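Local coordinates for protein putative SnoaL-like polyketide cyclase (Shewanella denitrificans, PDB 3LZA) that is of unproven function but may act as a SnoaL-like polyketide cyclase or a related lyase with an NTF2-like fold, at residues Pro7-Leu12 against Met74-Pro79; Phe67-Glu72 against Gly85-Arg90; Ala106-Thr111 against Leu128-Thr133. All coordinates share one frame; numbering follows the deposited sequence.

Contact 1: Pro7-Leu12 against Met74-Pro79; sequences PIEQQL and MFNTGP
Gln-10 reaches from the first turns of helix 8-21 to Asn-76 on the strand, and its side chain can be followed atom by atom. CG stands anti to the carbonyl carbon (chi1 -72°), and the chain beyond it is extended, which carries the amide across to the strand. In the conformer of selenomethionine Met-74 described here, one of two, CB rests against its methyl, with Gln-10 CB and Met-74 CE 3.5 Å apart. CG lies between that methyl and the carboxamide oxygen of Asn-76. At the tip the two amide atoms part company: Gln-10 OE1 sits beside the Met-74 chain, 3.6 Å from Met-74 CG, and takes a hydrogen bond from Arg-6 NH1, whereas Gln-10 NE2 gives one to Asn-76 OD1 at 2.9 Å. That bond is nearly straight, 161° at the hydrogen, and lands on a lone pair in the carbonyl plane, although the two amide planes stand 79° apart. Water 1 donates to Met-74 O and is a weak, long partner of the same NE2.

Asn-76 passes the connection on, since Asn-76 ND2 donates to Gly-78 O (3.0 Å) and so ties the strand to the turn that follows. Glu-9 lies against this turn through its aliphatic part, Glu-9 CG coming within 3.4 Å of Gly-78 O. The positive phi of Gly-78 favours glycine. Pro-7, at the N-cap position, brings its CG close to Asn-76 OD1. The helix start thus packs on the C-terminal end of strand 66-77, the outermost of the sheet in this chain, beside strand 80-93, whose Val-81 and Met-83 touch Met-74.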
ATOM      1  N   PRO A   7      11.014  14.722   6.386  1.00 22.13           N
ATOM      2  CA  PRO A   7      11.930  13.889   7.159  1.00 21.86           C
ATOM      3  C   PRO A   7      13.016  13.239   6.295  1.00 21.35           C
ATOM      4  O   PRO A   7      12.781  12.969   5.103  1.00 19.95           O
ATOM      5  CB  PRO A   7      11.021  12.781   7.722  1.00 21.98           C
ATOM      6  CG  PRO A   7       9.618  13.272   7.583  1.00 22.39           C
ATOM      7  CD  PRO A   7       9.600  14.489   6.724  1.00 22.57           C
ATOM      8  N   ILE A   8      14.157  12.929   6.902  1.00 20.58           N
ATOM      9  CA  ILE A   8      15.278  12.300   6.174  1.00 20.61           C
ATOM     10  C   ILE A   8      14.893  11.000   5.430  1.00 19.28           C
ATOM     11  O   ILE A   8      15.375  10.721   4.326  1.00 19.02           O
ATOM     12  CB  ILE A   8      16.504  12.088   7.113  1.00 21.10           C
ATOM     13  CG1 ILE A   8      17.721  11.511   6.370  1.00 22.66           C
ATOM     14  CG2 ILE A   8      16.158  11.175   8.286  1.00 22.87           C
ATOM     15  CD1 ILE A   8      18.531  12.542   5.595  1.00 23.34           C
ATOM     16  N   GLU A   9      14.008  10.207   6.016  1.00 16.67           N
ATOM     17  CA  GLU A   9      13.649   8.945   5.433  1.00 15.75           C
ATOM     18  C   GLU A   9      12.868   9.208   4.146  1.00 13.70           C
ATOM     19  O   GLU A   9      13.000   8.497   3.143  1.00 13.81           O
ATOM     20  CB  GLU A   9      12.833   8.145   6.438  1.00 15.72           C
ATOM     21  CG  GLU A   9      13.619   7.777   7.701  1.00 16.60           C
ATOM     22  CD  GLU A   9      13.411   8.723   8.877  1.00 17.45           C
ATOM     23  OE1 GLU A   9      12.956   9.870   8.692  1.00 13.46           O
ATOM     24  OE2 GLU A   9      13.705   8.299  10.015  1.00 19.48           O
ATOM     25  N   GLN A  10      12.069  10.270   4.167  1.00 12.37           N
ATOM     26  CA  GLN A  10      11.360  10.675   2.964  1.00 10.76           C
ATOM     27  C   GLN A  10      12.282  11.242   1.876  1.00 11.26           C
ATOM     28  O   GLN A  10      12.064  10.998   0.686  1.00 12.16           O
ATOM     29  CB  GLN A  10      10.256  11.662   3.301  1.00 10.53           C
ATOM     30  CG  GLN A  10       9.075  11.011   4.024  1.00 11.23           C
ATOM     31  CD  GLN A  10       7.879  11.935   4.159  1.00 12.06           C
ATOM     32  OE1 GLN A  10       7.666  12.805   3.337  1.00 17.95           O
ATOM     33  NE2 GLN A  10       7.076  11.721   5.207  1.00 14.72           N
ATOM     34  N   GLN A  11      13.300  12.005   2.279  1.00 12.57           N
ATOM     35  CA  GLN A  11      14.288  12.517   1.305  1.00 13.16           C
ATOM     36  C   GLN A  11      15.103  11.372   0.686  1.00 13.29           C
ATOM     37  O   GLN A  11      15.359  11.378  -0.550  1.00 13.36           O
ATOM     38  CB  GLN A  11      15.208  13.525   1.987  1.00 13.64           C
ATOM     39  CG  GLN A  11      14.482  14.773   2.426  1.00 16.00           C
ATOM     40  CD  GLN A  11      15.420  15.767   3.085  1.00 20.45           C
ATOM     41  OE1 GLN A  11      16.611  15.798   2.781  1.00 25.72           O
ATOM     42  NE2 GLN A  11      14.885  16.599   3.978  1.00 22.79           N
ATOM     43  N   LEU A  12      15.397  10.349   1.493  1.00 12.59           N
ATOM     44  CA  LEU A  12      16.027   9.098   0.987  0.50 12.96           C
ATOM     45  C   LEU A  12      15.169   8.451  -0.063  1.00 12.81           C
ATOM     46  O   LEU A  12      15.653   8.055  -1.124  1.00 12.36           O
ATOM     47  CB  LEU A  12      16.229   8.055   2.095  0.50 13.85           C
ATOM     48  CG  LEU A  12      17.556   8.020   2.830  0.50 14.25           C
ATOM     49  CD1 LEU A  12      17.583   6.842   3.806  0.50 14.45           C
ATOM     50  CD2 LEU A  12      18.707   7.942   1.821  0.50 14.70           C
HETATM   51  N   MSE A  74       2.748  11.013   0.353  1.00  8.55           N
HETATM   52  CA  MSE A  74       3.735  10.124   0.954  0.50  9.13           C
HETATM   53  C   MSE A  74       3.847  10.385   2.415  1.00  9.29           C
HETATM   54  O   MSE A  74       3.571  11.517   2.884  1.00 10.60           O
HETATM   55  CB  MSE A  74       5.106  10.263   0.283  0.50  8.93           C
HETATM   56  CG  MSE A  74       5.775  11.570   0.498  0.50  9.58           C
HETATM   57 SE   MSE A  74       7.269  11.601  -0.693  0.38 10.98          SE
HETATM   58  CE  MSE A  74       8.577  10.675   0.427  0.50  9.91           C
ATOM     59  N   PHE A  75       4.207   9.326   3.148  1.00  8.51           N
ATOM     60  CA  PHE A  75       4.380   9.383   4.591  1.00  8.49           C
ATOM     61  C   PHE A  75       5.327   8.318   5.081  1.00  8.73           C
ATOM     62  O   PHE A  75       5.688   7.450   4.319  1.00  8.09           O
ATOM     63  CB  PHE A  75       3.031   9.259   5.330  1.00  8.74           C
ATOM     64  CG  PHE A  75       2.193   8.065   4.957  1.00  8.49           C
ATOM     65  CD1 PHE A  75       1.314   8.087   3.881  1.00  7.57           C
ATOM     66  CD2 PHE A  75       2.219   6.928   5.747  1.00  6.77           C
ATOM     67  CE1 PHE A  75       0.481   6.977   3.620  1.00  8.79           C
ATOM     68  CE2 PHE A  75       1.421   5.833   5.479  1.00  8.71           C
ATOM     69  CZ  PHE A  75       0.549   5.867   4.414  1.00 10.28           C
ATOM     70  N   ASN A  76       5.768   8.400   6.350  1.00  7.69           N
ATOM     71  CA  ASN A  76       6.634   7.345   6.880  1.00  8.97           C
ATOM     72  C   ASN A  76       6.433   7.078   8.353  1.00  8.47           C
ATOM     73  O   ASN A  76       5.975   7.949   9.124  1.00  9.36           O
ATOM     74  CB  ASN A  76       8.122   7.681   6.640  1.00  7.96           C
ATOM     75  CG  ASN A  76       8.601   8.841   7.497  1.00 10.22           C
ATOM     76  OD1 ASN A  76       8.195   9.986   7.294  1.00  8.58           O
ATOM     77  ND2 ASN A  76       9.424   8.543   8.513  1.00  9.73           N
ATOM     78  N   THR A  77       6.812   5.868   8.737  1.00  9.24           N
ATOM     79  CA  THR A  77       7.021   5.499  10.134  1.00  9.15           C
ATOM     80  C   THR A  77       8.443   4.946  10.202  1.00 10.05           C
ATOM     81  O   THR A  77       8.741   3.910   9.606  1.00 11.94           O
ATOM     82  CB  THR A  77       6.005   4.460  10.668  1.00 10.25           C
ATOM     83  OG1 THR A  77       4.701   5.056  10.738  1.00 10.74           O
ATOM     84  CG2 THR A  77       6.447   3.953  12.072  1.00  9.04           C
ATOM     85  N   GLY A  78       9.334   5.682  10.862  1.00 11.41           N
ATOM     86  CA  GLY A  78      10.757   5.341  10.809  1.00 11.33           C
ATOM     87  C   GLY A  78      11.190   5.138   9.346  1.00 11.45           C
ATOM     88  O   GLY A  78      10.834   5.936   8.457  1.00  8.54           O
ATOM     89  N   PRO A  79      11.964   4.070   9.089  1.00 12.30           N
ATOM     90  CA  PRO A  79      12.545   3.856   7.756  1.00 12.35           C
ATOM     91  C   PRO A  79      11.612   3.248   6.726  1.00 11.34           C
ATOM     92  O   PRO A  79      12.048   3.017   5.578  1.00 12.75           O
ATOM     93  CB  PRO A  79      13.722   2.913   8.045  1.00 12.91           C
ATOM     94  CG  PRO A  79      13.399   2.233   9.292  1.00 13.10           C
ATOM     95  CD  PRO A  79      12.442   3.084  10.066  1.00 13.15           C
TER
HETATM   96  O   HOH W   1       3.905  13.126   4.958  1.00 12.56           O

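Contact 2: Phe67-Glu72 against Gly85-Arg90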
ATOM      1  N   PHE A  67       9.085   8.080 -18.072  1.00  8.15           N
ATOM      2  CA  PHE A  67       8.799   7.225 -16.913  1.00  8.28           C
ATOM      3  C   PHE A  67       8.830   8.134 -15.709  1.00  9.36           C
ATOM      4  O   PHE A  67       9.853   8.779 -15.452  1.00  9.08           O
ATOM      5  CB  PHE A  67       9.867   6.133 -16.728  1.00  8.35           C
ATOM      6  CG  PHE A  67       9.585   5.187 -15.618  1.00  9.80           C
ATOM      7  CD1 PHE A  67       8.292   4.714 -15.383  1.00 17.21           C
ATOM      8  CD2 PHE A  67      10.616   4.702 -14.842  1.00 14.15           C
ATOM      9  CE1 PHE A  67       8.037   3.801 -14.322  1.00 16.12           C
ATOM     10  CE2 PHE A  67      10.365   3.829 -13.771  1.00 17.76           C
ATOM     11  CZ  PHE A  67       9.088   3.396 -13.514  1.00 16.43           C
ATOM     12  N   ASP A  68       7.699   8.259 -15.021  1.00 10.00           N
ATOM     13  CA  ASP A  68       7.617   9.094 -13.812  1.00  9.43           C
ATOM     14  C   ASP A  68       6.688   8.425 -12.831  1.00 10.15           C
ATOM     15  O   ASP A  68       5.780   7.662 -13.211  1.00  9.22           O
ATOM     16  CB  ASP A  68       7.072  10.474 -14.148  1.00 11.09           C
ATOM     17  CG  ASP A  68       8.065  11.326 -14.921  1.00 14.58           C
ATOM     18  OD1 ASP A  68       8.976  11.950 -14.298  1.00 17.36           O
ATOM     19  OD2 ASP A  68       7.914  11.371 -16.145  1.00 16.68           O
ATOM     20  N   PHE A  69       6.950   8.667 -11.559  1.00  8.19           N
ATOM     21  CA  PHE A  69       6.051   8.290 -10.473  1.00  9.74           C
ATOM     22  C   PHE A  69       5.497   9.591  -9.912  1.00  9.35           C
ATOM     23  O   PHE A  69       6.194  10.392  -9.206  1.00 11.40           O
ATOM     24  CB  PHE A  69       6.813   7.475  -9.409  1.00  9.21           C
ATOM     25  CG  PHE A  69       5.963   6.941  -8.256  1.00 10.62           C
ATOM     26  CD1 PHE A  69       4.579   6.759  -8.365  1.00 12.05           C
ATOM     27  CD2 PHE A  69       6.581   6.587  -7.073  1.00 12.77           C
ATOM     28  CE1 PHE A  69       3.817   6.257  -7.277  1.00 10.40           C
ATOM     29  CE2 PHE A  69       5.825   6.056  -5.958  1.00 10.17           C
ATOM     30  CZ  PHE A  69       4.435   5.882  -6.090  1.00 11.08           C
ATOM     31  N   ASN A  70       4.256   9.826 -10.314  1.00  8.75           N
ATOM     32  CA  ASN A  70       3.465  10.986  -9.917  1.00  9.52           C
ATOM     33  C   ASN A  70       2.873  10.732  -8.503  1.00  8.77           C
ATOM     34  O   ASN A  70       1.938   9.971  -8.349  1.00  9.24           O
ATOM     35  CB  ASN A  70       2.404  11.225 -10.999  1.00  9.30           C
ATOM     36  CG  ASN A  70       3.026  11.433 -12.377  1.00 10.09           C
ATOM     37  OD1 ASN A  70       2.729  10.705 -13.374  1.00 13.06           O
ATOM     38  ND2 ASN A  70       3.904  12.406 -12.454  1.00 10.57           N
ATOM     39  N   ILE A  71       3.488  11.347  -7.502  1.00  9.20           N
ATOM     40  CA  ILE A  71       3.200  11.060  -6.093  1.00 10.27           C
ATOM     41  C   ILE A  71       2.090  12.007  -5.550  1.00  9.67           C
ATOM     42  O   ILE A  71       2.266  13.252  -5.412  1.00 10.10           O
ATOM     43  CB  ILE A  71       4.493  11.097  -5.197  1.00  9.99           C
ATOM     44  CG1 ILE A  71       5.507  10.042  -5.704  1.00 13.19           C
ATOM     45  CG2 ILE A  71       4.117  10.833  -3.747  1.00  7.94           C
ATOM     46  CD1 ILE A  71       6.830  10.075  -5.047  1.00 17.34           C
ATOM     47  N   GLU A  72       0.962  11.411  -5.170  1.00  9.41           N
ATOM     48  CA  GLU A  72      -0.189  12.170  -4.629  1.00  9.70           C
ATOM     49  C   GLU A  72       0.038  12.449  -3.151  1.00  9.21           C
ATOM     50  O   GLU A  72      -0.277  13.540  -2.663  1.00  8.58           O
ATOM     51  CB  GLU A  72      -1.488  11.380  -4.802  1.00 11.11           C
ATOM     52  CG  GLU A  72      -1.847  11.132  -6.234  1.00 14.65           C
ATOM     53  CD  GLU A  72      -3.203  10.444  -6.406  1.00 21.20           C
ATOM     54  OE1 GLU A  72      -4.216  10.989  -5.917  1.00 20.85           O
ATOM     55  OE2 GLU A  72      -3.256   9.366  -7.041  1.00 25.37           O
ATOM     56  N   GLY A  85       0.266   6.998  -5.579  1.00 10.40           N
ATOM     57  CA  GLY A  85       0.184   7.785  -6.781  1.00 10.69           C
ATOM     58  C   GLY A  85      -0.085   6.995  -8.040  1.00 11.14           C
ATOM     59  O   GLY A  85      -0.842   6.029  -8.040  1.00 10.10           O
ATOM     60  N   ASN A  86       0.520   7.456  -9.128  1.00 12.01           N
ATOM     61  CA  ASN A  86       0.455   6.748 -10.396  1.00 13.68           C
ATOM     62  C   ASN A  86       1.781   6.824 -11.152  1.00 13.72           C
ATOM     63  O   ASN A  86       2.520   7.832 -11.111  1.00 14.58           O
ATOM     64  CB  ASN A  86      -0.740   7.180 -11.249  1.00 13.64           C
ATOM     65  CG  ASN A  86      -0.524   8.471 -11.955  1.00 16.78           C
ATOM     66  OD1 ASN A  86       0.178   8.534 -12.999  1.00 16.96           O
ATOM     67  ND2 ASN A  86      -1.148   9.523 -11.440  1.00 17.89           N
ATOM     68  N   TYR A  87       2.079   5.732 -11.820  1.00 13.51           N
ATOM     69  CA  TYR A  87       3.239   5.655 -12.668  1.00 13.26           C
ATOM     70  C   TYR A  87       2.817   5.930 -14.113  1.00 13.00           C
ATOM     71  O   TYR A  87       1.946   5.239 -14.657  1.00 13.68           O
ATOM     72  CB  TYR A  87       3.806   4.240 -12.560  1.00 14.33           C
ATOM     73  CG  TYR A  87       4.606   3.986 -11.304  1.00 13.19           C
ATOM     74  CD1 TYR A  87       3.986   3.552 -10.127  1.00 13.20           C
ATOM     75  CD2 TYR A  87       6.005   4.117 -11.303  1.00 15.51           C
ATOM     76  CE1 TYR A  87       4.736   3.300  -8.982  1.00 13.34           C
ATOM     77  CE2 TYR A  87       6.760   3.868 -10.135  1.00 12.99           C
ATOM     78  CZ  TYR A  87       6.112   3.429  -8.998  1.00 14.62           C
ATOM     79  OH  TYR A  87       6.851   3.158  -7.861  1.00 11.16           O
ATOM     80  N   HIS A  88       3.425   6.914 -14.769  1.00 12.88           N
ATOM     81  CA  HIS A  88       3.175   7.050 -16.206  0.50 11.29           C
ATOM     82  C   HIS A  88       4.388   6.545 -16.988  1.00 12.02           C
ATOM     83  O   HIS A  88       5.559   6.734 -16.600  1.00 11.53           O
ATOM     84  CB  HIS A  88       2.825   8.480 -16.561  0.50 11.56           C
ATOM     85  CG  HIS A  88       2.868   8.737 -18.023  0.50  8.78           C
ATOM     86  ND1 HIS A  88       4.024   9.100 -18.675  0.50  7.60           N
ATOM     87  CD2 HIS A  88       1.930   8.559 -18.980  0.50  5.31           C
ATOM     88  CE1 HIS A  88       3.778   9.201 -19.969  0.50  3.09           C
ATOM     89  NE2 HIS A  88       2.513   8.889 -20.171  0.50  7.62           N
ATOM     90  N   LEU A  89       4.116   5.807 -18.058  1.00 10.67           N
ATOM     91  CA  LEU A  89       5.151   5.275 -18.893  1.00 10.75           C
ATOM     92  C   LEU A  89       4.782   5.526 -20.369  1.00  9.84           C
ATOM     93  O   LEU A  89       3.619   5.307 -20.818  1.00 10.23           O
ATOM     94  CB  LEU A  89       5.417   3.796 -18.595  1.00 11.19           C
ATOM     95  CG  LEU A  89       6.632   3.235 -19.326  1.00 11.35           C
ATOM     96  CD1 LEU A  89       7.270   2.088 -18.511  1.00 14.68           C
ATOM     97  CD2 LEU A  89       6.312   2.790 -20.797  1.00 15.53           C
ATOM     98  N   ARG A  90       5.748   6.044 -21.124  1.00  8.24           N
ATOM     99  CA  ARG A  90       5.589   6.185 -22.581  1.00  7.46           C
ATOM    100  C   ARG A  90       6.752   5.541 -23.283  1.00  7.44           C
ATOM    101  O   ARG A  90       7.886   5.829 -22.964  1.00  8.64           O
ATOM    102  CB  ARG A  90       5.493   7.638 -22.993  1.00  7.16           C
ATOM    103  CG  ARG A  90       5.187   7.850 -24.504  1.00  6.70           C
ATOM    104  CD  ARG A  90       5.142   9.330 -24.878  1.00  9.12           C
ATOM    105  NE  ARG A  90       4.832   9.500 -26.304  1.00  9.77           N
ATOM    106  CZ  ARG A  90       3.644   9.288 -26.869  1.00 10.22           C
ATOM    107  NH1 ARG A  90       2.586   8.910 -26.160  1.00 11.23           N
ATOM    108  NH2 ARG A  90       3.501   9.471 -28.167  1.00 11.55           N
TER
HETATM  109  O   HOH W   2       5.892  10.449 -17.678  1.00 26.10           O
HETATM  110  O   HOH W   3      -3.087   6.066  -6.633  1.00 28.98           O
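Phe-69 and Tyr-87 lie face to face across two antiparallel strands, their rings in an offset stack with centroids 4.0 Å apart and planes at 4°. Theirs is a non-hydrogen-bonded pair, flanked by two hydrogen-bonded ones. Asp-68 N donates to His-88 O and His-88 N to Asp-68 O (2.9 Å), while Asn-70 N donates to Asn-86 O (2.8 Å) and Asn-86 N to Asn-70 O. On the other side of the strand, Gly-85, Tyr-87 and Leu-89 turn to the next strand, 102-115, where backbone bonds join them to Gly-109, Ile-107 and Ile-105.

This is the hairpin of strands 66-77 and 80-93, part of the strongly bent sheet of the NTF2-like alpha+beta fold, and Phe-67, Phe-69 and Tyr-87 form an aromatic cluster on its helix-covered face. Phe-69 has CG anti to its backbone N (chi1 -176°), which places the ring between Ile-71 CG1 on one face and Tyr-87 on the other; Ile-17 of helix 8-21 also touches it. Phe-67 comes at the edge of the Tyr-87 ring, Phe-67 CE1 lying 3.7 Å from Tyr-87 CD2. The hydroxyl of Tyr-87 is hydrogen-bonded to Thr-111 OG1. An alanine in place of Tyr-87 would probably open a gap beside the Phe-69 ring and leave the Thr-111 hydroxyl without this partner.

On the other face, water 2 donates to Asp-68 OD2 (2.7 Å) and, in the His-88 conformer described, also meets His-88 ND1, while His-88 NE2 is hydrogen-bonded to Asp-104 OD1. Water 3 gives a hydrogen bond to Gly-85 O.

Contact 3: Ala106-Thr111 against Leu128-Thr133; sequences AIPGVT and LMDYQT
Val-110 and Leu-128 form a hydrogen-bonded antiparallel pair in the hairpin of strands 102-115 and 122-129, central strands of the NTF2-like sheet, just before the chain turns into the C-terminal helix 131-139.

The backbone bonds come first. Val-110 N donates to Leu-128 O (2.9 Å) and Leu-128 N to Val-110 O (2.8 Å). Two residues on, Asp-130 N binds Pro-108 O at 2.9 Å, so the ladder runs right up to the helix start. Between these rungs Gly-109 faces selenomethionine Met-129; a beta carbon on Gly-109 would run into Met-129 SE.

Apolar packing gathers on two sides. Met-129 lays its CB over one face of the Tyr-131 ring, offset toward the rim. On the other side the Pro-108 ring crosses Asp-130 at a slant and meets its methylene, Pro-108 CB lying 3.8 Å from Asp-130 CB, and Pro-108 CD meets Thr-133 CG2, also at 3.8 Å. The second subunit closes over this region, its His-73 packing on Pro-108 and its Ile-84 on Val-110.

The polar side-chain bonds centre on Asp-130, the N-cap of the helix. Its CG is anti to the backbone N (chi1 -179°), turning the carboxylate toward the first helical turn. Asp-130 OD2 reaches across the dimer interface to a hydrogen bond with His-73 NE2 of the second subunit. Within the chain, the same OD2 is modelled doubtfully close to Thr-133 OG1. The capping bond is sounder: Thr-133 N donates to Asp-130 OD1 at 3.2 Å, coming from above the carboxylate plane, 62° out of it.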
ATOM      1  N   ALA A 106      -0.972   5.124 -17.624  1.00  9.28           N
ATOM      2  CA  ALA A 106      -0.929   5.823 -16.333  1.00  8.43           C
ATOM      3  C   ALA A 106      -1.523   4.822 -15.373  1.00 10.80           C
ATOM      4  O   ALA A 106      -2.732   4.600 -15.422  1.00 12.79           O
ATOM      5  CB  ALA A 106      -1.757   7.107 -16.354  1.00  9.78           C
ATOM      6  N   ILE A 107      -0.646   4.222 -14.550  1.00 11.54           N
ATOM      7  CA  ILE A 107      -0.952   3.073 -13.685  0.50 11.39           C
ATOM      8  C   ILE A 107      -1.041   3.478 -12.211  1.00 11.21           C
ATOM      9  O   ILE A 107      -0.026   3.828 -11.621  1.00 10.60           O
ATOM     10  CB  ILE A 107       0.177   1.989 -13.788  0.50 11.22           C
ATOM     11  CG1 ILE A 107       0.581   1.702 -15.236  0.50 13.08           C
ATOM     12  CG2 ILE A 107      -0.258   0.664 -13.128  0.50 12.19           C
ATOM     13  CD1 ILE A 107       1.552   0.556 -15.351  0.50 13.56           C
ATOM     14  N   PRO A 108      -2.237   3.393 -11.592  1.00 10.72           N
ATOM     15  CA  PRO A 108      -2.274   3.662 -10.145  1.00 10.66           C
ATOM     16  C   PRO A 108      -1.410   2.675  -9.400  1.00  9.30           C
ATOM     17  O   PRO A 108      -1.384   1.503  -9.740  1.00  8.35           O
ATOM     18  CB  PRO A 108      -3.722   3.368  -9.797  1.00 10.79           C
ATOM     19  CG  PRO A 108      -4.450   3.797 -11.053  1.00 10.91           C
ATOM     20  CD  PRO A 108      -3.586   3.304 -12.155  1.00 11.18           C
ATOM     21  N   GLY A 109      -0.730   3.112  -8.366  1.00  9.30           N
ATOM     22  CA  GLY A 109       0.003   2.173  -7.609  1.00  9.92           C
ATOM     23  C   GLY A 109       0.380   2.714  -6.238  1.00  8.93           C
ATOM     24  O   GLY A 109       0.292   3.927  -5.964  1.00 10.41           O
ATOM     25  N   VAL A 110       0.709   1.783  -5.374  1.00  9.02           N
ATOM     26  CA  VAL A 110       1.296   2.102  -4.032  1.00  8.50           C
ATOM     27  C   VAL A 110       2.658   1.414  -3.916  1.00  9.25           C
ATOM     28  O   VAL A 110       2.740   0.223  -4.130  1.00 10.08           O
ATOM     29  CB  VAL A 110       0.344   1.670  -2.880  1.00  7.79           C
ATOM     30  CG1 VAL A 110       0.933   1.934  -1.517  1.00  9.59           C
ATOM     31  CG2 VAL A 110      -0.973   2.468  -2.984  1.00  7.08           C
ATOM     32  N   THR A 111       3.692   2.180  -3.572  1.00  9.95           N
ATOM     33  CA  THR A 111       5.065   1.675  -3.396  1.00 10.68           C
ATOM     34  C   THR A 111       5.518   1.919  -1.940  1.00 10.41           C
ATOM     35  O   THR A 111       5.425   3.059  -1.435  1.00 11.26           O
ATOM     36  CB  THR A 111       6.029   2.371  -4.474  1.00 10.95           C
ATOM     37  OG1 THR A 111       5.606   1.941  -5.773  1.00 13.63           O
ATOM     38  CG2 THR A 111       7.495   1.983  -4.272  1.00 12.59           C
ATOM     39  N   LEU A 128       2.523  -2.331  -5.268  1.00 10.81           N
ATOM     40  CA  LEU A 128       1.172  -2.830  -5.504  1.00 11.19           C
ATOM     41  C   LEU A 128       0.632  -2.011  -6.695  1.00 11.91           C
ATOM     42  O   LEU A 128       0.392  -0.824  -6.566  1.00 11.80           O
ATOM     43  CB  LEU A 128       0.280  -2.639  -4.253  1.00 12.18           C
ATOM     44  CG  LEU A 128       0.619  -3.378  -2.948  1.00 12.67           C
ATOM     45  CD1 LEU A 128       0.020  -2.700  -1.718  1.00 12.37           C
ATOM     46  CD2 LEU A 128       0.124  -4.814  -3.061  1.00  8.59           C
HETATM   47  N   MSE A 129       0.471  -2.634  -7.871  1.00 10.14           N
HETATM   48  CA  MSE A 129       0.158  -1.920  -9.090  1.00 10.80           C
HETATM   49  C   MSE A 129      -1.206  -2.313  -9.587  1.00 10.34           C
HETATM   50  O   MSE A 129      -1.599  -3.491  -9.508  1.00  9.96           O
HETATM   51  CB  MSE A 129       1.189  -2.207 -10.175  1.00 11.93           C
HETATM   52  CG  MSE A 129       2.620  -1.944  -9.815  1.00 13.74           C
HETATM   53 SE   MSE A 129       2.920  -0.012  -9.770  0.75 17.94          SE
HETATM   54  CE  MSE A 129       2.464   0.376 -11.542  1.00 19.88           C
ATOM     55  N   ASP A 130      -1.951  -1.335 -10.111  1.00  9.28           N
ATOM     56  CA  ASP A 130      -3.275  -1.591 -10.678  1.00  8.81           C
ATOM     57  C   ASP A 130      -3.155  -2.070 -12.147  1.00  9.53           C
ATOM     58  O   ASP A 130      -3.333  -1.301 -13.098  1.00 10.24           O
ATOM     59  CB  ASP A 130      -4.146  -0.338 -10.545  1.00  8.28           C
ATOM     60  CG  ASP A 130      -5.542  -0.482 -11.079  1.00  9.23           C
ATOM     61  OD1 ASP A 130      -5.989  -1.573 -11.515  1.00  9.79           O
ATOM     62  OD2 ASP A 130      -6.223   0.568 -11.100  1.00  9.79           O
ATOM     63  N   TYR A 131      -2.819  -3.342 -12.300  1.00  9.44           N
ATOM     64  CA  TYR A 131      -2.621  -3.932 -13.641  1.00  9.59           C
ATOM     65  C   TYR A 131      -3.894  -4.064 -14.467  1.00  9.17           C
ATOM     66  O   TYR A 131      -3.814  -4.021 -15.707  1.00  8.69           O
ATOM     67  CB  TYR A 131      -1.896  -5.279 -13.552  1.00  9.64           C
ATOM     68  CG  TYR A 131      -0.481  -5.173 -13.121  1.00 10.50           C
ATOM     69  CD1 TYR A 131       0.443  -4.477 -13.901  1.00 15.12           C
ATOM     70  CD2 TYR A 131      -0.041  -5.757 -11.921  1.00 12.53           C
ATOM     71  CE1 TYR A 131       1.761  -4.344 -13.518  1.00 15.66           C
ATOM     72  CE2 TYR A 131       1.293  -5.626 -11.519  1.00 12.32           C
ATOM     73  CZ  TYR A 131       2.184  -4.941 -12.346  1.00 15.15           C
ATOM     74  OH  TYR A 131       3.489  -4.792 -12.016  1.00 13.90           O
ATOM     75  N   GLN A 132      -5.067  -4.156 -13.851  1.00  8.40           N
ATOM     76  CA  GLN A 132      -6.294  -4.099 -14.662  1.00  9.55           C
ATOM     77  C   GLN A 132      -6.462  -2.746 -15.379  1.00  8.52           C
ATOM     78  O   GLN A 132      -6.878  -2.715 -16.547  1.00  7.40           O
ATOM     79  CB  GLN A 132      -7.571  -4.464 -13.871  1.00  9.63           C
ATOM     80  CG  GLN A 132      -8.801  -4.673 -14.752  1.00 11.93           C
ATOM     81  CD  GLN A 132      -8.649  -5.844 -15.724  1.00 14.33           C
ATOM     82  OE1 GLN A 132      -8.358  -6.960 -15.313  1.00 17.21           O
ATOM     83  NE2 GLN A 132      -8.793  -5.575 -17.004  1.00 13.13           N
ATOM     84  N   THR A 133      -6.143  -1.632 -14.698  1.00  9.61           N
ATOM     85  CA  THR A 133      -6.237  -0.305 -15.334  1.00  9.96           C
ATOM     86  C   THR A 133      -5.235  -0.259 -16.511  1.00 10.31           C
ATOM     87  O   THR A 133      -5.556   0.232 -17.599  1.00 10.13           O
ATOM     88  CB  THR A 133      -5.994   0.837 -14.287  1.00 10.42           C
ATOM     89  OG1 THR A 133      -7.097   0.869 -13.371  1.00 11.13           O
ATOM     90  CG2 THR A 133      -5.910   2.182 -14.948  1.00 11.57           C
TER

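Overall arrangement
The three contacts share one sheet. Contact 1 and contact 2 both use strand 66-77, on adjoining segments whose contact centres lie about 19 Å apart. Contact 2 and contact 3 are closer, about 10 Å between centres, and touch directly: Tyr-87 O is 2.8 Å from Ile-107 N, a probable hydrogen bond between neighbouring strands, and Tyr-87 CD1 packs 3.7 Å from Met-129 SE. Contacts 1 and 3 do not touch within a chain, their nearest atoms being about 7 Å apart, but both meet the second subunit, where Phe-75 of one copy packs on Asp-130 of the other. No ligand or identified catalytic residue marks an active site here.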